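Local coordinates for GTPase subunit of restriction endonuclease (Thermococcus gammatolerans, PDB 6P0F), which probably recognises DNA through an N-terminal YTH-like domain, serving as the GTPase (McrB) subunit of a restriction endonuclease, at residues F6-G11 / D69-Y74; E18-T23 / Y51-S56; Y61-D66 / A155-P160. All blocks are in the same frame, centred on the assembly; numbering follows the deposited sequence.

Interaction 1: F6-G11 / D69-Y74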
loop_
_atom_site.group_PDB
_atom_site.type_symbol
_atom_site.label_atom_id
_atom_site.label_comp_id
_atom_site.label_asym_id
_atom_site.label_seq_id
_atom_site.Cartn_x
_atom_site.Cartn_y
_atom_site.Cartn_z
ATOM N N PHE A 6 2.857 -1.878 7.924
ATOM C CA PHE A 6 3.566 -2.549 6.851
ATOM C C PHE A 6 4.238 -1.525 5.949
ATOM O O PHE A 6 3.788 -0.380 5.856
ATOM C CB PHE A 6 2.617 -3.409 6.020
ATOM C CG PHE A 6 1.939 -4.466 6.808
ATOM C CD1 PHE A 6 2.579 -5.664 7.072
ATOM C CD2 PHE A 6 0.669 -4.258 7.320
ATOM C CE1 PHE A 6 1.964 -6.649 7.823
ATOM C CE2 PHE A 6 0.041 -5.260 8.058
ATOM C CZ PHE A 6 0.719 -6.452 8.329
ATOM N N ILE A 7 5.338 -1.946 5.310
ATOM C CA ILE A 7 6.014 -1.164 4.275
ATOM C C ILE A 7 5.905 -1.922 2.962
ATOM O O ILE A 7 6.243 -3.111 2.883
ATOM C CB ILE A 7 7.493 -0.906 4.605
ATOM C CG1 ILE A 7 7.622 -0.034 5.837
ATOM C CG2 ILE A 7 8.205 -0.270 3.403
ATOM C CD1 ILE A 7 9.015 -0.117 6.447
ATOM N N ILE A 8 5.422 -1.246 1.925
ATOM C CA ILE A 8 5.358 -1.834 0.592
ATOM C C ILE A 8 6.180 -0.971 -0.337
ATOM O O ILE A 8 5.946 0.229 -0.476
ATOM C CB ILE A 8 3.915 -1.983 0.114
ATOM C CG1 ILE A 8 3.198 -2.997 1.000
ATOM C CG2 ILE A 8 3.878 -2.427 -1.360
ATOM C CD1 ILE A 8 1.682 -3.070 0.698
ATOM N N GLY A 9 7.179 -1.598 -1.001
ATOM C CA GLY A 9 8.106 -0.884 -1.828
ATOM C C GLY A 9 7.630 -0.941 -3.279
ATOM O O GLY A 9 7.466 -2.022 -3.829
ATOM N N ILE A 10 7.414 0.227 -3.851
ATOM C CA ILE A 10 6.919 0.365 -5.226
ATOM C C ILE A 10 8.086 0.830 -6.078
ATOM O O ILE A 10 8.551 1.964 -5.933
ATOM C CB ILE A 10 5.761 1.375 -5.306
ATOM C CG1 ILE A 10 4.617 1.026 -4.346
ATOM C CG2 ILE A 10 5.278 1.530 -6.786
ATOM C CD1 ILE A 10 3.941 -0.273 -4.645
ATOM N N GLY A 11 8.572 -0.025 -6.987
ATOM C CA GLY A 11 9.729 0.360 -7.781
ATOM C C GLY A 11 9.361 1.224 -8.974
ATOM O O GLY A 11 8.512 0.846 -9.788
ATOM N N ASP A 69 -5.065 -1.555 9.759
ATOM C CA ASP A 69 -3.615 -1.561 9.641
ATOM C C ASP A 69 -3.168 -0.393 8.756
ATOM O O ASP A 69 -3.919 0.124 7.916
ATOM C CB ASP A 69 -3.138 -2.888 9.082
ATOM C CG ASP A 69 -3.268 -4.041 10.082
ATOM O OD1 ASP A 69 -3.561 -3.751 11.285
ATOM O OD2 ASP A 69 -3.059 -5.200 9.652
HETATM N N MSE A 70 -1.925 0.008 8.938
HETATM C CA MSE A 70 -1.352 1.157 8.258
HETATM C C MSE A 70 -0.291 0.658 7.279
HETATM O O MSE A 70 0.430 -0.303 7.554
HETATM C CB MSE A 70 -0.764 2.116 9.277
HETATM C CG MSE A 70 -1.854 2.827 9.982
HETATM SE SE MSE A 70 -1.125 3.680 11.533
HETATM C CE MSE A 70 0.505 4.349 10.801
ATOM N N VAL A 71 -0.188 1.346 6.139
ATOM C CA VAL A 71 0.763 0.984 5.088
ATOM C C VAL A 71 1.582 2.217 4.726
ATOM O O VAL A 71 1.022 3.269 4.386
ATOM C CB VAL A 71 0.057 0.428 3.844
ATOM C CG1 VAL A 71 1.110 0.164 2.769
ATOM C CG2 VAL A 71 -0.730 -0.844 4.152
ATOM N N LEU A 72 2.906 2.085 4.792
ATOM C CA LEU A 72 3.829 3.058 4.219
ATOM C C LEU A 72 4.214 2.525 2.844
ATOM O O LEU A 72 4.825 1.460 2.744
ATOM C CB LEU A 72 5.083 3.225 5.075
ATOM C CG LEU A 72 4.842 3.994 6.377
ATOM C CD1 LEU A 72 5.993 3.662 7.323
ATOM C CD2 LEU A 72 4.698 5.478 6.169
ATOM N N PHE A 73 3.798 3.213 1.793
ATOM C CA PHE A 73 4.252 2.902 0.441
ATOM C C PHE A 73 5.536 3.688 0.215
ATOM O O PHE A 73 5.526 4.924 0.183
ATOM C CB PHE A 73 3.201 3.287 -0.597
ATOM C CG PHE A 73 1.996 2.424 -0.611
ATOM C CD1 PHE A 73 1.986 1.187 -1.217
ATOM C CD2 PHE A 73 0.824 2.891 -0.034
ATOM C CE1 PHE A 73 0.831 0.422 -1.243
ATOM C CE2 PHE A 73 -0.344 2.121 -0.064
ATOM C CZ PHE A 73 -0.336 0.901 -0.666
ATOM N N TYR A 74 6.657 2.980 0.076
ATOM C CA TYR A 74 7.915 3.576 -0.326
ATOM C C TYR A 74 7.977 3.566 -1.849
ATOM O O TYR A 74 7.712 2.535 -2.448
ATOM C CB TYR A 74 9.072 2.745 0.229
ATOM C CG TYR A 74 9.427 2.883 1.685
ATOM C CD1 TYR A 74 8.586 3.511 2.592
ATOM C CD2 TYR A 74 10.626 2.371 2.148
ATOM C CE1 TYR A 74 8.937 3.626 3.930
ATOM C CE2 TYR A 74 10.995 2.485 3.484
ATOM C CZ TYR A 74 10.142 3.095 4.365
ATOM O OH TYR A 74 10.512 3.216 5.690
#

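Interaction 2: E18-T23 / Y51-S56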
loop_
_atom_site.group_PDB
_atom_site.type_symbol
_atom_site.label_atom_id
_atom_site.label_comp_id
_atom_site.label_asym_id
_atom_site.label_seq_id
_atom_site.Cartn_x
_atom_site.Cartn_y
_atom_site.Cartn_z
ATOM N N GLU A 18 3.288 1.719 -12.491
ATOM C CA GLU A 18 2.128 2.023 -13.326
ATOM C C GLU A 18 0.834 1.597 -12.635
ATOM O O GLU A 18 -0.154 2.343 -12.617
ATOM C CB GLU A 18 2.262 1.333 -14.687
ATOM C CG GLU A 18 3.512 1.775 -15.439
ATOM C CD GLU A 18 3.469 3.254 -15.788
ATOM O OE1 GLU A 18 4.204 4.040 -15.167
ATOM O OE2 GLU A 18 2.680 3.645 -16.668
ATOM N N ASN A 19 0.827 0.397 -12.046
ATOM C CA ASN A 19 -0.372 -0.082 -11.361
ATOM C C ASN A 19 -0.685 0.777 -10.137
ATOM O O ASN A 19 -1.851 1.089 -9.868
ATOM C CB ASN A 19 -0.166 -1.537 -10.942
ATOM C CG ASN A 19 -0.145 -2.496 -12.135
ATOM O OD1 ASN A 19 -0.401 -2.092 -13.254
ATOM N ND2 ASN A 19 0.158 -3.748 -11.880
ATOM N N PHE A 20 0.345 1.154 -9.393
ATOM C CA PHE A 20 0.197 2.008 -8.206
ATOM C C PHE A 20 -0.341 3.386 -8.562
ATOM O O PHE A 20 -1.219 3.924 -7.878
ATOM C CB PHE A 20 1.565 2.112 -7.541
ATOM C CG PHE A 20 1.608 2.928 -6.303
ATOM C CD1 PHE A 20 1.104 2.428 -5.115
ATOM C CD2 PHE A 20 2.203 4.194 -6.299
ATOM C CE1 PHE A 20 1.182 3.196 -3.938
ATOM C CE2 PHE A 20 2.298 4.937 -5.126
ATOM C CZ PHE A 20 1.782 4.430 -3.961
ATOM N N GLU A 21 0.194 3.981 -9.622
ATOM C CA GLU A 21 -0.328 5.254 -10.088
ATOM C C GLU A 21 -1.806 5.140 -10.432
ATOM O O GLU A 21 -2.595 6.032 -10.115
ATOM C CB GLU A 21 0.489 5.713 -11.300
ATOM C CG GLU A 21 0.071 7.056 -11.863
ATOM C CD GLU A 21 0.980 7.487 -13.014
ATOM O OE1 GLU A 21 1.128 6.691 -13.963
ATOM O OE2 GLU A 21 1.575 8.585 -12.941
ATOM N N GLU A 22 -2.204 4.021 -11.038
ATOM C CA GLU A 22 -3.576 3.880 -11.476
ATOM C C GLU A 22 -4.551 3.833 -10.303
ATOM O O GLU A 22 -5.572 4.526 -10.312
ATOM C CB GLU A 22 -3.728 2.639 -12.347
ATOM C CG GLU A 22 -5.142 2.461 -12.837
ATOM C CD GLU A 22 -5.489 3.414 -14.006
ATOM O OE1 GLU A 22 -6.652 3.840 -14.086
ATOM O OE2 GLU A 22 -4.578 3.680 -14.837
ATOM N N THR A 23 -4.293 2.988 -9.306
ATOM C CA THR A 23 -5.305 2.734 -8.307
ATOM C C THR A 23 -5.027 3.298 -6.928
ATOM O O THR A 23 -5.951 3.300 -6.122
ATOM C CB THR A 23 -5.582 1.232 -8.157
ATOM O OG1 THR A 23 -4.401 0.536 -7.782
ATOM C CG2 THR A 23 -6.112 0.653 -9.486
ATOM N N TYR A 51 -9.759 3.764 -3.902
ATOM C CA TYR A 51 -8.312 3.588 -3.867
ATOM C C TYR A 51 -8.012 2.197 -3.345
ATOM O O TYR A 51 -8.520 1.806 -2.298
ATOM C CB TYR A 51 -7.642 4.615 -2.953
ATOM C CG TYR A 51 -7.870 6.033 -3.399
ATOM C CD1 TYR A 51 -7.086 6.591 -4.394
ATOM C CD2 TYR A 51 -8.879 6.792 -2.849
ATOM C CE1 TYR A 51 -7.304 7.865 -4.846
ATOM C CE2 TYR A 51 -9.100 8.102 -3.282
ATOM C CZ TYR A 51 -8.296 8.626 -4.279
ATOM O OH TYR A 51 -8.467 9.913 -4.746
ATOM N N PHE A 52 -7.158 1.455 -4.037
ATOM C CA PHE A 52 -6.890 0.102 -3.574
ATOM C C PHE A 52 -5.574 -0.401 -4.157
ATOM O O PHE A 52 -5.094 0.084 -5.181
ATOM C CB PHE A 52 -8.057 -0.847 -3.919
ATOM C CG PHE A 52 -8.322 -1.033 -5.410
ATOM C CD1 PHE A 52 -9.044 -0.094 -6.123
ATOM C CD2 PHE A 52 -7.867 -2.155 -6.082
ATOM C CE1 PHE A 52 -9.278 -0.279 -7.486
ATOM C CE2 PHE A 52 -8.119 -2.325 -7.423
ATOM C CZ PHE A 52 -8.798 -1.379 -8.117
ATOM N N TRP A 53 -5.006 -1.381 -3.466
ATOM C CA TRP A 53 -3.767 -2.035 -3.850
ATOM C C TRP A 53 -3.989 -3.533 -3.719
ATOM O O TRP A 53 -4.942 -3.976 -3.090
ATOM C CB TRP A 53 -2.612 -1.551 -2.977
ATOM C CG TRP A 53 -1.284 -2.077 -3.436
ATOM C CD1 TRP A 53 -0.419 -2.876 -2.740
ATOM C CD2 TRP A 53 -0.685 -1.869 -4.726
ATOM N NE1 TRP A 53 0.675 -3.191 -3.524
ATOM C CE2 TRP A 53 0.547 -2.560 -4.734
ATOM C CE3 TRP A 53 -1.071 -1.170 -5.864
ATOM C CZ2 TRP A 53 1.387 -2.576 -5.861
ATOM C CZ3 TRP A 53 -0.217 -1.169 -6.966
ATOM C CH2 TRP A 53 1.003 -1.852 -6.936
ATOM N N GLY A 54 -3.178 -4.322 -4.416
ATOM C CA GLY A 54 -3.379 -5.753 -4.418
ATOM C C GLY A 54 -2.042 -6.470 -4.335
ATOM O O GLY A 54 -1.017 -5.960 -4.792
ATOM N N ARG A 55 -2.082 -7.663 -3.751
ATOM C CA ARG A 55 -0.880 -8.477 -3.575
ATOM C C ARG A 55 -1.210 -9.924 -3.893
ATOM O O ARG A 55 -2.376 -10.313 -3.935
ATOM C CB ARG A 55 -0.338 -8.394 -2.151
ATOM C CG ARG A 55 0.119 -7.012 -1.736
ATOM C CD ARG A 55 0.741 -7.029 -0.346
ATOM N NE ARG A 55 1.935 -7.856 -0.337
ATOM C CZ ARG A 55 2.021 -9.005 0.314
ATOM N NH1 ARG A 55 0.985 -9.454 1.019
ATOM N NH2 ARG A 55 3.142 -9.696 0.264
ATOM N N SER A 56 -0.139 -10.726 -4.092
ATOM C CA SER A 56 -0.254 -12.161 -4.353
ATOM C C SER A 56 -0.643 -12.982 -3.128
ATOM O O SER A 56 -1.162 -14.088 -3.303
ATOM C CB SER A 56 1.072 -12.732 -4.870
ATOM O OG SER A 56 1.653 -11.905 -5.860
#

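Interaction 3: Y61-D66 / A155-P160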
loop_
_atom_site.group_PDB
_atom_site.type_symbol
_atom_site.label_atom_id
_atom_site.label_comp_id
_atom_site.label_asym_id
_atom_site.label_seq_id
_atom_site.Cartn_x
_atom_site.Cartn_y
_atom_site.Cartn_z
ATOM N N TYR A 61 5.383 -11.080 5.876
ATOM C CA TYR A 61 6.187 -11.602 6.962
ATOM C C TYR A 61 5.325 -12.429 7.894
ATOM O O TYR A 61 5.496 -12.423 9.103
ATOM C CB TYR A 61 6.984 -10.519 7.677
ATOM C CG TYR A 61 8.362 -10.399 7.082
ATOM C CD1 TYR A 61 8.532 -9.927 5.789
ATOM C CD2 TYR A 61 9.486 -10.796 7.785
ATOM C CE1 TYR A 61 9.781 -9.824 5.221
ATOM C CE2 TYR A 61 10.745 -10.701 7.224
ATOM C CZ TYR A 61 10.886 -10.215 5.942
ATOM O OH TYR A 61 12.130 -10.112 5.374
ATOM N N GLU A 62 4.350 -13.087 7.278
ATOM C CA GLU A 62 3.471 -14.046 7.948
ATOM C C GLU A 62 2.421 -13.366 8.818
ATOM O O GLU A 62 1.728 -14.049 9.588
ATOM C CB GLU A 62 4.183 -15.063 8.861
ATOM C CG GLU A 62 3.645 -16.371 8.609
ATOM C CD GLU A 62 4.017 -16.812 7.172
ATOM O OE1 GLU A 62 5.182 -16.544 6.801
ATOM O OE2 GLU A 62 3.104 -17.302 6.446
ATOM N N LYS A 63 2.298 -12.049 8.750
ATOM C CA LYS A 63 1.268 -11.316 9.473
ATOM C C LYS A 63 0.125 -11.086 8.491
ATOM O O LYS A 63 0.364 -10.720 7.340
ATOM C CB LYS A 63 1.838 -10.016 10.027
ATOM C CG LYS A 63 3.004 -10.278 11.009
ATOM C CD LYS A 63 2.466 -10.932 12.281
ATOM C CE LYS A 63 3.494 -10.969 13.398
ATOM N NZ LYS A 63 2.864 -11.399 14.682
ATOM N N LYS A 64 -1.092 -11.400 8.913
ATOM C CA LYS A 64 -2.261 -11.159 8.082
ATOM C C LYS A 64 -2.550 -9.662 8.074
ATOM O O LYS A 64 -2.476 -8.996 9.107
ATOM C CB LYS A 64 -3.446 -11.952 8.632
ATOM C CG LYS A 64 -4.739 -11.800 7.875
ATOM C CD LYS A 64 -5.815 -12.706 8.487
ATOM C CE LYS A 64 -7.212 -12.325 8.011
ATOM N NZ LYS A 64 -8.265 -13.212 8.586
ATOM N N ILE A 65 -2.844 -9.127 6.897
ATOM C CA ILE A 65 -3.155 -7.712 6.754
ATOM C C ILE A 65 -4.630 -7.531 7.073
ATOM O O ILE A 65 -5.487 -8.185 6.458
ATOM C CB ILE A 65 -2.840 -7.216 5.337
ATOM C CG1 ILE A 65 -1.355 -7.414 5.031
ATOM C CG2 ILE A 65 -3.242 -5.755 5.170
ATOM C CD1 ILE A 65 -1.009 -7.084 3.603
ATOM N N ASP A 66 -4.923 -6.641 8.010
ATOM C CA ASP A 66 -6.270 -6.428 8.519
ATOM C C ASP A 66 -6.739 -5.002 8.265
ATOM O O ASP A 66 -5.935 -4.068 8.227
ATOM C CB ASP A 66 -6.322 -6.671 10.044
ATOM C CG ASP A 66 -5.930 -8.092 10.440
ATOM O OD1 ASP A 66 -6.360 -9.044 9.758
ATOM O OD2 ASP A 66 -5.197 -8.254 11.444
ATOM N N ALA A 155 7.959 -6.123 0.606
ATOM C CA ALA A 155 6.898 -6.104 1.599
ATOM C C ALA A 155 7.524 -6.362 2.957
ATOM O O ALA A 155 8.146 -7.413 3.156
ATOM C CB ALA A 155 5.834 -7.153 1.299
ATOM N N GLY A 156 7.367 -5.418 3.872
ATOM C CA GLY A 156 7.937 -5.536 5.202
ATOM C C GLY A 156 6.910 -5.314 6.294
ATOM O O GLY A 156 5.904 -4.625 6.107
ATOM N N TYR A 157 7.176 -5.927 7.443
ATOM C CA TYR A 157 6.377 -5.764 8.648
ATOM C C TYR A 157 7.205 -4.991 9.660
ATOM O O TYR A 157 8.369 -5.350 9.913
ATOM C CB TYR A 157 5.967 -7.122 9.222
ATOM C CG TYR A 157 5.377 -7.051 10.615
ATOM C CD1 TYR A 157 4.112 -6.512 10.830
ATOM C CD2 TYR A 157 6.072 -7.527 11.717
ATOM C CE1 TYR A 157 3.560 -6.446 12.091
ATOM C CE2 TYR A 157 5.520 -7.473 12.990
ATOM C CZ TYR A 157 4.271 -6.931 13.170
ATOM O OH TYR A 157 3.707 -6.864 14.422
ATOM N N VAL A 158 6.648 -3.917 10.206
ATOM C CA VAL A 158 7.375 -3.089 11.161
ATOM C C VAL A 158 7.049 -3.615 12.561
ATOM O O VAL A 158 5.910 -3.518 13.035
ATOM C CB VAL A 158 7.047 -1.600 11.014
ATOM C CG1 VAL A 158 7.873 -0.764 11.987
ATOM C CG2 VAL A 158 7.341 -1.156 9.576
ATOM N N LYS A 159 8.054 -4.180 13.223
ATOM C CA LYS A 159 7.805 -4.778 14.518
ATOM C C LYS A 159 7.326 -3.722 15.502
ATOM O O LYS A 159 7.710 -2.548 15.424
ATOM C CB LYS A 159 9.066 -5.479 15.029
ATOM C CG LYS A 159 9.408 -6.684 14.178
ATOM C CD LYS A 159 10.281 -7.703 14.899
ATOM C CE LYS A 159 10.672 -8.828 13.942
ATOM N NZ LYS A 159 11.388 -9.922 14.663
ATOM N N PRO A 160 6.489 -4.126 16.459
ATOM C CA PRO A 160 5.940 -3.165 17.431
ATOM C C PRO A 160 6.972 -2.280 18.123
ATOM O O PRO A 160 6.725 -1.084 18.339
ATOM C CB PRO A 160 5.242 -4.076 18.454
ATOM C CG PRO A 160 4.987 -5.352 17.759
ATOM C CD PRO A 160 5.989 -5.499 16.651
#

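Interaction 1: F6-G11 / D69-Y74
Ile7 lays its CG2 methyl over the ring of Tyr74, 3.6 Å from the centroid and only 5° off the ring normal, which makes a clean CH-pi contact. Its CD1 runs on toward the phenol end of the same ring, where Tyr74 OH is hydrogen-bonded to Asn142. The opposite face of the sheet is filled too. Ile8 and Phe73 lie side by side there, pointing the same way, with Ile8 CB 3.9 Å from Phe73 CD1. Ile8 CD1 also reaches Val71 CG1 at 3.9 Å, and that methyl in turn sits over the centre of the Phe73 ring. Between these two layers the strands run parallel and in register, Phe6 beside Val71 through Gly9 beside Tyr74, joined by five backbone hydrogen bonds. The most bent of them, 143° at the hydrogen, is Tyr74 N to Ile8 O. Side-chain packing is sparser at Gly9, which brings none to Tyr74, and at Asp69, where one rim atom, Phe6 CE2, meets OD2 at 3.5 Å. Asp69 OD2 takes hydrogen bonds from Asp66 N and Gln4 NE2. Even this looser end is buried rather than open to solvent. Helix 15-26 packs on the Ile10 side and helix 138-145 on the Tyr74 side, so this is the parallel strand pair of a mixed alpha/beta sheet, consistent with a YTH-like fold.

Interaction 2: E18-T23 / Y51-S56
Phe20 turns its ring edge to the face of Trp53 in a T-shaped pair, the ring planes 82° apart and the centroid of the Phe20 ring 5.8 Å from that of the six-membered Trp53 ring. With CG anti to the backbone N (chi1 -179°), the Phe20 ring leaves the helix on the side where its CD1 stands above the indole, offset toward the rim. The indole itself meets the helix with its far edge: Trp53 CZ3 is 3.4 Å from Phe20 N, and the carbonyl carbon of Asn19 lies in the indole plane. One turn further on, Thr23 does two jobs. Its hydroxyl donates to the backbone of the strand, Thr23 OG1 to Phe52 O at 2.7 Å, nearly along the C=O axis, and accepts a hydrogen bond from Trp115 NE1. Its carbon atoms pack on the ring of the same residue, Phe52, with CB over the ring centre and CG2 3.6 Å from Phe52 CZ. The main chain adds a second bond, Phe52 N to Thr23 O at 3.0 Å, the donor standing well above the carbonyl plane. Together the two bonds tie both polar backbone atoms of Phe52 to Thr23. An alanine here would probably leave Phe52 O without its hydroxyl mate, cost Trp115 NE1 its stronger acceptor and open a gap beside Phe52 CZ. The helix thus docks through Thr23 directly on the backbone of strand 49-55, with Trp53 packed against Asn19 and Phe20 further back, in an alpha/beta domain consistent with a YTH-like fold.

Interaction 3: Y61-D66 / A155-P160
Tyr61 and Tyr157 mark the nearest approach of the two backbones, their CA atoms 6.1 Å apart, and the main chains exchange no hydrogen bonds. Both Tyr61 and Glu62 have positive phi, 48° and 76°, and with their psi values they form the type I' turn of a tight hairpin whose arms are strands 59-60 and 63-64. The partner segment is extended through strand 155-158, which bonds to strand 5-11, before Lys159, at the N-cap position of the following helix. What joins the hairpin tip to this strand is therefore side-chain contact. Tyr61 CB meets Tyr157 CB at 3.9 Å, and the Tyr61 ring, carried on past them, sets its edge against the chain so that CE1 comes 3.6 Å from Ala155 O, which lies near the ring plane. Lys63 covers one face of Tyr157: its CG sits over the centre of the ring, 3.9 Å from the centroid and 7° off the normal. A bend at chi2 turns CD back from a straight course, and CE lies by the CE2-CZ part of the rim, 4.1 Å from Tyr157 CZ. Since the lysine meets the ring by its methylenes and both Tyr61 and Lys63 are exposed, the contact rests on dispersion, CH-pi attraction and perhaps a faint pull between an aromatic C-H and a carbonyl oxygen, and probably depends little on the charge of Lys63.

Overall arrangement
Interaction 1 is the hub, its centre about 12 Å from that of interaction 2 and about 11 Å from that of interaction 3; the latter two centres are about 18 Å apart. Toward interaction 2, Phe73 CD1 packs 3.5 Å from Phe20 CE1, and Ile10 CD1 lies 3.6 Å from Trp53 CZ2, merging both contacts into one core. Toward interaction 3, strands 5-11 and 155-158 are neighbours in the sheet: Ile7 O probably accepts a hydrogen bond from Gly156 N at 2.7 Å. Along the chain, interaction 2 nests inside the loop closed by interaction 1. A bound MES molecule, probably from the crystallisation liquor, lies about 5 Å from the Tyr61 side chain, beside interaction 3.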